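Local coordinates for protein aspartate aminotransferase (Thermotoga maritima, PDB 1O4S) that catalyses the pyridoxal-phosphate-dependent transfer of an amino group between L-aspartate and 2-oxoglutarate, giving oxaloacetate and L-glutamate, and works as a homodimer, at residues I129-V134 and V178-P183; V151-M156 and F358-F363; F160-E165 and R193-G198. One frame throughout, in Å; residues are numbered along the deposited sequence.

Contact 1 (I129-V134 and V178-P183); sequences IVFSPV and VLINSP. With PLP (pyridoxal-5'-phosphate), chain M.
Two parallel strands of the large central sheet, 129-132 and 178-180, start in close register and then part, so that this one contact holds both a directly bonded part and a part bridged by water. At the tight end Ile-129 and Val-178 form a parallel bridge, their side chains lying alongside each other with Ile-129 CB 4.1 Å from Val-178 CG2. Here Leu-179 N donates to Ile-129 O over 3.0 Å, almost straight at hydrogen (177°) and nearly along the C=O axis. Phe-131, its CG anti to the carbonyl carbon (chi1 -61°), crosses Val-178 obliquely and brings CE1 to 3.6 Å from Val-178 CG1. Beyond this the axes diverge at 34°, and one water takes the place of the next direct bond: it accepts from Phe-131 N at 2.9 Å and donates to Leu-179 O at 2.8 Å. Both polar backbone atoms are thus satisfied inside a buried contact. Two residues past Leu-179, Asn-181 OD1 packs 3.4 Å from the methyl PLP C2A while accepting from Asn-185 N, and Asn-181 ND2 bonds Asp-213 O, holding the amide in the cofactor pocket characteristic of fold-type I aminotransferases. Strand 148-153 flanks strand 127-132; helix 193-206 packs against the face carrying Phe-131, Val-178 and Ile-180, while helix 138-144 lies against Val-130 and Leu-179.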
loop_
_atom_site.group_PDB
_atom_site.type_symbol
_atom_site.label_atom_id
_atom_site.label_comp_id
_atom_site.label_asym_id
_atom_site.label_seq_id
_atom_site.Cartn_x
_atom_site.Cartn_y
_atom_site.Cartn_z
ATOM N N ILE B 129 -10.804 0.524 21.108
ATOM C CA ILE B 129 -10.486 1.570 22.074
ATOM C C ILE B 129 -9.147 2.205 21.714
ATOM O O ILE B 129 -8.157 1.495 21.507
ATOM C CB ILE B 129 -10.476 0.980 23.499
ATOM C CG1 ILE B 129 -11.918 0.689 23.923
ATOM C CG2 ILE B 129 -9.794 1.939 24.503
ATOM C CD1 ILE B 129 -12.034 -0.267 25.046
ATOM N N VAL B 130 -9.111 3.536 21.610
ATOM C CA VAL B 130 -7.853 4.267 21.436
ATOM C C VAL B 130 -7.713 5.290 22.565
ATOM O O VAL B 130 -8.681 5.610 23.241
ATOM C CB VAL B 130 -7.746 4.952 20.053
ATOM C CG1 VAL B 130 -8.123 3.968 18.946
ATOM C CG2 VAL B 130 -8.619 6.168 19.982
ATOM N N PHE B 131 -6.495 5.771 22.767
ATOM C CA PHE B 131 -6.166 6.669 23.846
ATOM C C PHE B 131 -5.703 7.987 23.268
ATOM O O PHE B 131 -4.763 8.020 22.480
ATOM C CB PHE B 131 -5.078 6.042 24.738
ATOM C CG PHE B 131 -5.498 4.750 25.383
ATOM C CD1 PHE B 131 -5.056 3.533 24.886
ATOM C CD2 PHE B 131 -6.404 4.753 26.453
ATOM C CE1 PHE B 131 -5.460 2.321 25.458
ATOM C CE2 PHE B 131 -6.825 3.541 27.035
ATOM C CZ PHE B 131 -6.346 2.319 26.530
ATOM N N SER B 132 -6.367 9.074 23.635
ATOM C CA SER B 132 -5.966 10.396 23.195
ATOM C C SER B 132 -5.120 10.993 24.340
ATOM O O SER B 132 -5.287 10.564 25.467
ATOM C CB SER B 132 -7.185 11.258 22.885
ATOM O OG SER B 132 -7.904 11.556 24.071
ATOM N N PRO B 133 -4.215 11.941 24.067
ATOM C CA PRO B 133 -3.881 12.407 22.693
ATOM C C PRO B 133 -3.507 11.287 21.721
ATOM O O PRO B 133 -2.766 10.387 22.087
ATOM C CB PRO B 133 -2.691 13.364 22.911
ATOM C CG PRO B 133 -2.866 13.857 24.330
ATOM C CD PRO B 133 -3.482 12.694 25.096
ATOM N N VAL B 134 -4.032 11.333 20.502
ATOM C CA VAL B 134 -3.925 10.181 19.597
ATOM C C VAL B 134 -3.379 10.572 18.229
ATOM O O VAL B 134 -3.776 11.572 17.674
ATOM C CB VAL B 134 -5.285 9.452 19.458
ATOM C CG1 VAL B 134 -6.291 10.301 18.699
ATOM C CG2 VAL B 134 -5.133 8.066 18.793
ATOM N N VAL B 178 -7.805 -3.183 21.631
ATOM C CA VAL B 178 -7.332 -2.005 22.284
ATOM C C VAL B 178 -5.975 -1.677 21.653
ATOM O O VAL B 178 -5.057 -2.509 21.604
ATOM C CB VAL B 178 -7.207 -2.203 23.788
ATOM C CG1 VAL B 178 -6.536 -0.959 24.462
ATOM C CG2 VAL B 178 -8.576 -2.509 24.411
ATOM N N LEU B 179 -5.876 -0.442 21.174
ATOM C CA LEU B 179 -4.706 0.069 20.496
ATOM C C LEU B 179 -3.827 0.876 21.455
ATOM O O LEU B 179 -4.269 1.877 22.018
ATOM C CB LEU B 179 -5.149 0.984 19.361
ATOM C CG LEU B 179 -4.021 1.648 18.579
ATOM C CD1 LEU B 179 -3.154 0.603 17.899
ATOM C CD2 LEU B 179 -4.619 2.635 17.571
ATOM N N ILE B 180 -2.570 0.476 21.585
ATOM C CA ILE B 180 -1.602 1.245 22.361
ATOM C C ILE B 180 -0.420 1.684 21.495
ATOM O O ILE B 180 -0.003 0.998 20.594
ATOM C CB ILE B 180 -1.114 0.461 23.627
ATOM C CG1 ILE B 180 -0.514 -0.886 23.240
ATOM C CG2 ILE B 180 -2.276 0.319 24.673
ATOM C CD1 ILE B 180 0.170 -1.622 24.378
ATOM N N ASN B 181 0.087 2.859 21.797
ATOM C CA ASN B 181 1.183 3.491 21.103
ATOM C C ASN B 181 2.157 4.062 22.143
ATOM O O ASN B 181 2.025 5.219 22.605
ATOM C CB ASN B 181 0.647 4.611 20.232
ATOM C CG ASN B 181 1.755 5.425 19.558
ATOM O OD1 ASN B 181 1.603 6.636 19.381
ATOM N ND2 ASN B 181 2.838 4.759 19.123
ATOM N N SER B 182 3.132 3.235 22.497
ATOM C CA SER B 182 4.152 3.581 23.466
ATOM C C SER B 182 5.502 3.149 22.883
ATOM O O SER B 182 5.631 1.986 22.473
ATOM C CB SER B 182 3.863 2.890 24.805
ATOM O OG SER B 182 4.889 3.137 25.731
ATOM N N PRO B 183 6.491 4.051 22.794
ATOM C CA PRO B 183 6.363 5.495 23.107
ATOM C C PRO B 183 5.381 6.271 22.237
ATOM O O PRO B 183 5.158 5.962 21.049
ATOM C CB PRO B 183 7.795 6.047 22.899
ATOM C CG PRO B 183 8.700 4.832 22.927
ATOM C CD PRO B 183 7.862 3.699 22.368
HETATM N N1 PLP M . 2.748 5.279 14.374
HETATM C C2 PLP M . 3.105 6.541 14.806
HETATM C C2A PLP M . 2.419 7.018 16.053
HETATM C C3 PLP M . 4.024 7.324 14.090
HETATM O O3 PLP M . 4.335 8.438 14.495
HETATM C C4 PLP M . 4.643 6.804 12.942
HETATM C C4A PLP M . 5.675 7.653 12.168
HETATM C C5 PLP M . 4.261 5.497 12.552
HETATM C C6 PLP M . 3.318 4.767 13.273
HETATM C C5A PLP M . 4.793 4.738 11.356
HETATM O O4P PLP M . 5.006 5.307 10.075
HETATM P P PLP M . 5.654 4.472 8.872
HETATM O O1P PLP M . 6.491 5.519 8.235
HETATM O O2P PLP M . 6.399 3.317 9.399
HETATM O O3P PLP M . 4.430 4.163 8.103
HETATM O O HOH W 1 -4.489 4.496 21.185
#

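Contact 2 (V151-M156 and F358-F363); sequences VVETFM and FLKPGF. With SO4 (sulfate ion), chain L.
A salt bridge and a Met-aromatic contact join the end of strand 148-153, at the margin of the large-domain sheet, to the loop that leads into strand 363-367 of the smaller sheet. At the centre is the ammonium of Lys-360, gripped by three acceptors: Glu-153 OE1 lies 2.9 Å from Lys-360 NZ, Thr-154 O 2.8 Å from it, and O1 of a sulfate, probably from the crystallisation liquor, also 2.8 Å. Neither protein acceptor is met in its plane, since NZ stands above both the carboxylate and the carbonyl. The lysine leaves its backbone with CG anti to N, bends once at chi2 (83°) and then runs straight, crossing the extended Glu-153 at about a right angle. An alanine here would remove the ammonium and would probably uncouple Glu-153 and Thr-154 from the loop and weaken the sulfate site. In the next shell, Met-156 N donates to the same sulfate O1 over 3.0 Å, and Ser-157 N binds that ion too. Thr-154 is steadied by a hydrogen bond from its hydroxyl to Ser-132 O, and the ring of Phe-363 meets that of Phe-330 with nearly parallel planes. Met-156 runs extended through chi1 and chi2 (161°), which carries SD to the edge of the Phe-363 ring, in its plane and 3.7 Å from Phe-363 CE2; the bend at chi3 turns only the methyl.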
loop_
_atom_site.group_PDB
_atom_site.type_symbol
_atom_site.label_atom_id
_atom_site.label_comp_id
_atom_site.label_asym_id
_atom_site.label_seq_id
_atom_site.Cartn_x
_atom_site.Cartn_y
_atom_site.Cartn_z
ATOM N N VAL B 151 -12.741 6.582 22.032
ATOM C CA VAL B 151 -11.563 7.362 22.399
ATOM C C VAL B 151 -11.572 7.569 23.898
ATOM O O VAL B 151 -12.533 8.107 24.454
ATOM C CB VAL B 151 -11.559 8.740 21.717
ATOM C CG1 VAL B 151 -10.295 9.510 22.077
ATOM C CG2 VAL B 151 -11.729 8.605 20.207
ATOM N N VAL B 152 -10.511 7.114 24.548
ATOM C CA VAL B 152 -10.378 7.223 25.983
ATOM C C VAL B 152 -9.339 8.303 26.183
ATOM O O VAL B 152 -8.163 8.100 25.867
ATOM C CB VAL B 152 -9.936 5.885 26.633
ATOM C CG1 VAL B 152 -9.624 6.075 28.109
ATOM C CG2 VAL B 152 -11.014 4.830 26.436
ATOM N N GLU B 153 -9.787 9.450 26.693
ATOM C CA GLU B 153 -8.922 10.579 26.942
ATOM C C GLU B 153 -8.019 10.376 28.174
ATOM O O GLU B 153 -8.458 9.869 29.210
ATOM C CB GLU B 153 -9.761 11.834 27.126
ATOM C CG GLU B 153 -8.955 13.128 27.124
ATOM C CD GLU B 153 -9.812 14.354 27.396
ATOM O OE1 GLU B 153 -9.268 15.488 27.304
ATOM O OE2 GLU B 153 -11.019 14.190 27.715
ATOM N N THR B 154 -6.764 10.784 28.023
ATOM C CA THR B 154 -5.784 10.832 29.101
ATOM C C THR B 154 -5.349 12.267 29.329
ATOM O O THR B 154 -5.528 13.131 28.476
ATOM C CB THR B 154 -4.530 9.943 28.816
ATOM O OG1 THR B 154 -3.815 10.415 27.670
ATOM C CG2 THR B 154 -4.917 8.513 28.476
ATOM N N PHE B 155 -4.743 12.499 30.480
ATOM C CA PHE B 155 -4.568 13.855 31.003
ATOM C C PHE B 155 -3.133 14.109 31.399
ATOM O O PHE B 155 -2.455 13.208 31.885
ATOM C CB PHE B 155 -5.520 14.090 32.199
ATOM C CG PHE B 155 -6.964 13.845 31.858
ATOM C CD1 PHE B 155 -7.712 14.826 31.216
ATOM C CD2 PHE B 155 -7.557 12.608 32.111
ATOM C CE1 PHE B 155 -9.027 14.592 30.849
ATOM C CE2 PHE B 155 -8.875 12.369 31.750
ATOM C CZ PHE B 155 -9.614 13.362 31.120
ATOM N N MET B 156 -2.682 15.339 31.162
ATOM C CA MET B 156 -1.385 15.812 31.628
ATOM C C MET B 156 -1.198 15.633 33.135
ATOM O O MET B 156 -0.081 15.343 33.570
ATOM C CB MET B 156 -1.193 17.287 31.279
ATOM C CG MET B 156 0.192 17.844 31.710
ATOM S SD MET B 156 0.658 19.369 30.866
ATOM C CE MET B 156 -0.537 20.517 31.569
ATOM N N PHE B 358 -4.751 15.950 17.473
ATOM C CA PHE B 358 -4.593 14.713 18.229
ATOM C C PHE B 358 -5.741 14.491 19.238
ATOM O O PHE B 358 -5.618 13.695 20.182
ATOM C CB PHE B 358 -3.244 14.769 18.932
ATOM C CG PHE B 358 -2.096 15.134 18.008
ATOM C CD1 PHE B 358 -1.462 14.154 17.247
ATOM C CD2 PHE B 358 -1.655 16.456 17.887
ATOM C CE1 PHE B 358 -0.364 14.481 16.376
ATOM C CE2 PHE B 358 -0.585 16.802 17.025
ATOM C CZ PHE B 358 0.048 15.792 16.258
ATOM N N LEU B 359 -6.842 15.214 19.025
ATOM C CA LEU B 359 -8.026 15.226 19.895
ATOM C C LEU B 359 -7.766 15.698 21.322
ATOM O O LEU B 359 -8.469 15.294 22.246
ATOM C CB LEU B 359 -8.715 13.856 19.908
ATOM C CG LEU B 359 -8.983 13.281 18.512
ATOM C CD1 LEU B 359 -9.832 11.993 18.578
ATOM C CD2 LEU B 359 -9.625 14.349 17.618
ATOM N N LYS B 360 -6.779 16.566 21.495
ATOM C CA LYS B 360 -6.468 17.149 22.797
ATOM C C LYS B 360 -6.214 18.648 22.656
ATOM O O LYS B 360 -5.050 19.087 22.595
ATOM C CB LYS B 360 -5.266 16.461 23.444
ATOM C CG LYS B 360 -5.069 16.880 24.902
ATOM C CD LYS B 360 -5.958 16.086 25.834
ATOM C CE LYS B 360 -5.820 16.604 27.253
ATOM N NZ LYS B 360 -6.490 15.732 28.231
ATOM N N PRO B 361 -7.302 19.421 22.590
ATOM C CA PRO B 361 -7.219 20.883 22.498
ATOM C C PRO B 361 -6.504 21.543 23.687
ATOM O O PRO B 361 -6.408 20.976 24.768
ATOM C CB PRO B 361 -8.692 21.317 22.442
ATOM C CG PRO B 361 -9.434 20.071 21.943
ATOM C CD PRO B 361 -8.699 18.941 22.584
ATOM N N GLY B 362 -5.995 22.747 23.470
ATOM C CA GLY B 362 -5.264 23.465 24.490
ATOM C C GLY B 362 -3.828 23.011 24.663
ATOM O O GLY B 362 -3.189 23.332 25.662
ATOM N N PHE B 363 -3.328 22.259 23.689
ATOM C CA PHE B 363 -1.952 21.774 23.674
ATOM C C PHE B 363 -1.386 22.002 22.290
ATOM O O PHE B 363 -2.117 22.211 21.323
ATOM C CB PHE B 363 -1.895 20.281 23.998
ATOM C CG PHE B 363 -2.089 19.958 25.458
ATOM C CD1 PHE B 363 -3.375 19.756 25.983
ATOM C CD2 PHE B 363 -0.991 19.831 26.303
ATOM C CE1 PHE B 363 -3.562 19.438 27.335
ATOM C CE2 PHE B 363 -1.157 19.516 27.656
ATOM C CZ PHE B 363 -2.444 19.328 28.185
HETATM S S SO4 L . -5.139 18.016 31.209
HETATM O O1 SO4 L . -4.841 17.099 30.100
HETATM O O2 SO4 L . -4.783 19.400 30.833
HETATM O O3 SO4 L . -6.592 17.941 31.404
HETATM O O4 SO4 L . -4.466 17.562 32.434
#

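Contact 3 (F160-E165 and R193-G198); sequences FQPSLE and REFLEG
Phe-195 and Leu-164 both hold CG anti to the backbone N (chi1 172° and -175°), and these two torsions send each side chain across to the opposite segment. The Phe-195 ring slides beneath Pro-162, crossing it at about a right angle. Pro-162 CG sits over one face in a CH-pi contact, 3.6 Å from the Phe-195 ring centroid and 21° off the normal, displaced toward the CE1-CZ side of the rim. Leu-164 N lies in plane at the ring edge, so the aromatic group is bounded both from above and at its border by the turn that starts helix 164-170. Leu-164 itself passes on toward helix 193-206: CD1 rests 3.6 Å from Phe-195 O, and CD2 lies equally near, 3.6 Å, to Gly-198 CA. Packing is close enough there that a beta carbon on Gly-198 would fall 2.2 Å from Leu-164 CD2, a clash that the absent side chain avoids. Ser-163 is the N-cap of its helix; its OG bonds Glu-166 N and also donates to Glu-165 OE1 over 2.6 Å. Phe-131 of strand 127-132 touches both Pro-162 and Phe-195, seating the pair on the sheet. Two neighbouring connecting helices packed on a parallel sheet in this way, each part of a beta-alpha-beta crossover, are typical of the large domain of fold-type I PLP enzymes.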
loop_
_atom_site.group_PDB
_atom_site.type_symbol
_atom_site.label_atom_id
_atom_site.label_comp_id
_atom_site.label_asym_id
_atom_site.label_seq_id
_atom_site.Cartn_x
_atom_site.Cartn_y
_atom_site.Cartn_z
ATOM N N PHE B 160 -0.397 11.595 31.132
ATOM C CA PHE B 160 -1.024 10.931 29.988
ATOM C C PHE B 160 -1.034 9.399 30.077
ATOM O O PHE B 160 -0.990 8.705 29.060
ATOM C CB PHE B 160 -0.378 11.410 28.689
ATOM C CG PHE B 160 -0.630 12.852 28.398
ATOM C CD1 PHE B 160 0.416 13.761 28.342
ATOM C CD2 PHE B 160 -1.918 13.309 28.162
ATOM C CE1 PHE B 160 0.180 15.107 28.032
ATOM C CE2 PHE B 160 -2.162 14.648 27.868
ATOM C CZ PHE B 160 -1.096 15.549 27.805
ATOM N N GLN B 161 -1.127 8.882 31.297
ATOM C CA GLN B 161 -1.197 7.443 31.530
ATOM C C GLN B 161 -2.660 7.007 31.531
ATOM O O GLN B 161 -3.494 7.602 32.221
ATOM C CB GLN B 161 -0.541 7.044 32.855
ATOM C CG GLN B 161 0.943 7.400 32.965
ATOM C CD GLN B 161 1.803 6.627 31.968
ATOM O OE1 GLN B 161 1.552 5.443 31.719
ATOM N NE2 GLN B 161 2.811 7.290 31.411
ATOM N N PRO B 162 -2.974 6.003 30.720
ATOM C CA PRO B 162 -4.323 5.450 30.677
ATOM C C PRO B 162 -4.660 4.670 31.948
ATOM O O PRO B 162 -3.787 4.076 32.604
ATOM C CB PRO B 162 -4.292 4.543 29.463
ATOM C CG PRO B 162 -2.870 4.269 29.202
ATOM C CD PRO B 162 -2.068 5.330 29.778
ATOM N N SER B 163 -5.943 4.706 32.288
ATOM C CA SER B 163 -6.467 4.075 33.480
ATOM C C SER B 163 -7.021 2.697 33.102
ATOM O O SER B 163 -7.960 2.588 32.318
ATOM C CB SER B 163 -7.532 4.973 34.092
ATOM O OG SER B 163 -8.245 4.278 35.089
ATOM N N LEU B 164 -6.398 1.653 33.633
ATOM C CA LEU B 164 -6.755 0.276 33.318
ATOM C C LEU B 164 -8.150 -0.036 33.826
ATOM O O LEU B 164 -8.963 -0.745 33.202
ATOM C CB LEU B 164 -5.771 -0.640 34.013
ATOM C CG LEU B 164 -5.845 -2.131 33.749
ATOM C CD1 LEU B 164 -5.435 -2.417 32.314
ATOM C CD2 LEU B 164 -4.940 -2.868 34.776
ATOM N N GLU B 165 -8.382 0.518 35.003
ATOM C CA GLU B 165 -9.637 0.461 35.702
ATOM C C GLU B 165 -10.749 0.961 34.753
ATOM O O GLU B 165 -11.705 0.241 34.472
ATOM C CB GLU B 165 -9.491 1.312 36.997
ATOM C CG GLU B 165 -8.159 1.090 37.803
ATOM C CD GLU B 165 -6.857 1.791 37.274
ATOM O OE1 GLU B 165 -6.857 2.981 36.884
ATOM O OE2 GLU B 165 -5.778 1.157 37.294
ATOM N N ARG B 193 4.592 -0.351 33.169
ATOM C CA ARG B 193 4.579 -1.798 33.105
ATOM C C ARG B 193 3.300 -2.381 33.730
ATOM O O ARG B 193 2.709 -3.310 33.203
ATOM C CB ARG B 193 5.827 -2.338 33.816
ATOM C CG ARG B 193 5.906 -3.854 33.844
ATOM C CD ARG B 193 7.165 -4.423 34.474
ATOM N NE ARG B 193 7.189 -5.879 34.280
ATOM C CZ ARG B 193 7.896 -6.540 33.347
ATOM N NH1 ARG B 193 8.712 -5.899 32.495
ATOM N NH2 ARG B 193 7.790 -7.873 33.284
ATOM N N GLU B 194 2.900 -1.826 34.870
ATOM C CA GLU B 194 1.694 -2.231 35.603
ATOM C C GLU B 194 0.414 -2.139 34.739
ATOM O O GLU B 194 -0.426 -3.048 34.741
ATOM C CB GLU B 194 1.577 -1.426 36.930
ATOM C CG GLU B 194 2.469 -0.154 37.049
ATOM C CD GLU B 194 3.994 -0.418 37.193
ATOM O OE1 GLU B 194 4.817 0.321 36.584
ATOM O OE2 GLU B 194 4.390 -1.361 37.933
ATOM N N PHE B 195 0.291 -1.057 33.977
ATOM C CA PHE B 195 -0.817 -0.893 33.038
ATOM C C PHE B 195 -0.822 -2.004 31.958
ATOM O O PHE B 195 -1.847 -2.626 31.718
ATOM C CB PHE B 195 -0.780 0.507 32.400
ATOM C CG PHE B 195 -1.767 0.682 31.283
ATOM C CD1 PHE B 195 -3.077 1.072 31.550
ATOM C CD2 PHE B 195 -1.394 0.433 29.966
ATOM C CE1 PHE B 195 -4.005 1.210 30.505
ATOM C CE2 PHE B 195 -2.297 0.572 28.936
ATOM C CZ PHE B 195 -3.615 0.956 29.197
ATOM N N LEU B 196 0.335 -2.265 31.351
ATOM C CA LEU B 196 0.474 -3.222 30.256
ATOM C C LEU B 196 0.225 -4.667 30.674
ATOM O O LEU B 196 -0.437 -5.404 29.961
ATOM C CB LEU B 196 1.883 -3.089 29.622
ATOM C CG LEU B 196 2.178 -1.697 29.053
ATOM C CD1 LEU B 196 3.606 -1.587 28.548
ATOM C CD2 LEU B 196 1.164 -1.367 27.914
ATOM N N GLU B 197 0.792 -5.068 31.812
ATOM C CA GLU B 197 0.540 -6.385 32.427
ATOM C C GLU B 197 -0.941 -6.597 32.683
ATOM O O GLU B 197 -1.473 -7.689 32.467
ATOM C CB GLU B 197 1.291 -6.530 33.774
ATOM C CG GLU B 197 2.808 -6.538 33.625
ATOM C CD GLU B 197 3.567 -6.704 34.931
ATOM O OE1 GLU B 197 3.234 -6.042 35.948
ATOM O OE2 GLU B 197 4.522 -7.506 34.928
ATOM N N GLY B 198 -1.594 -5.541 33.159
ATOM C CA GLY B 198 -3.012 -5.571 33.432
ATOM C C GLY B 198 -3.822 -5.658 32.159
ATOM O O GLY B 198 -4.831 -6.357 32.108
#

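Overall arrangement
From the N terminus the chain first lays down 129-134, then 151-156 and 160-165, before 178-183 returns to close contact 1 around 43 residues. Segment 193-198 next closes contact 3 over a loop of 27 residues, and 358-363 closes contact 2 last, with 201 residues between it and 151-156. Contact 1 therefore crosses both others, while contact 3 is nested inside contact 2. Strands 127-132 and 148-153, neighbours in one sheet, link contacts 1 and 2, whose centres are about 11 Å apart. Contact 3 adds a helical layer to that sheet, and contact 2 ties its margin to the smaller sheet. Phe-160 touches Pro-133, Thr-154 and Phe-363, bringing all three contacts together.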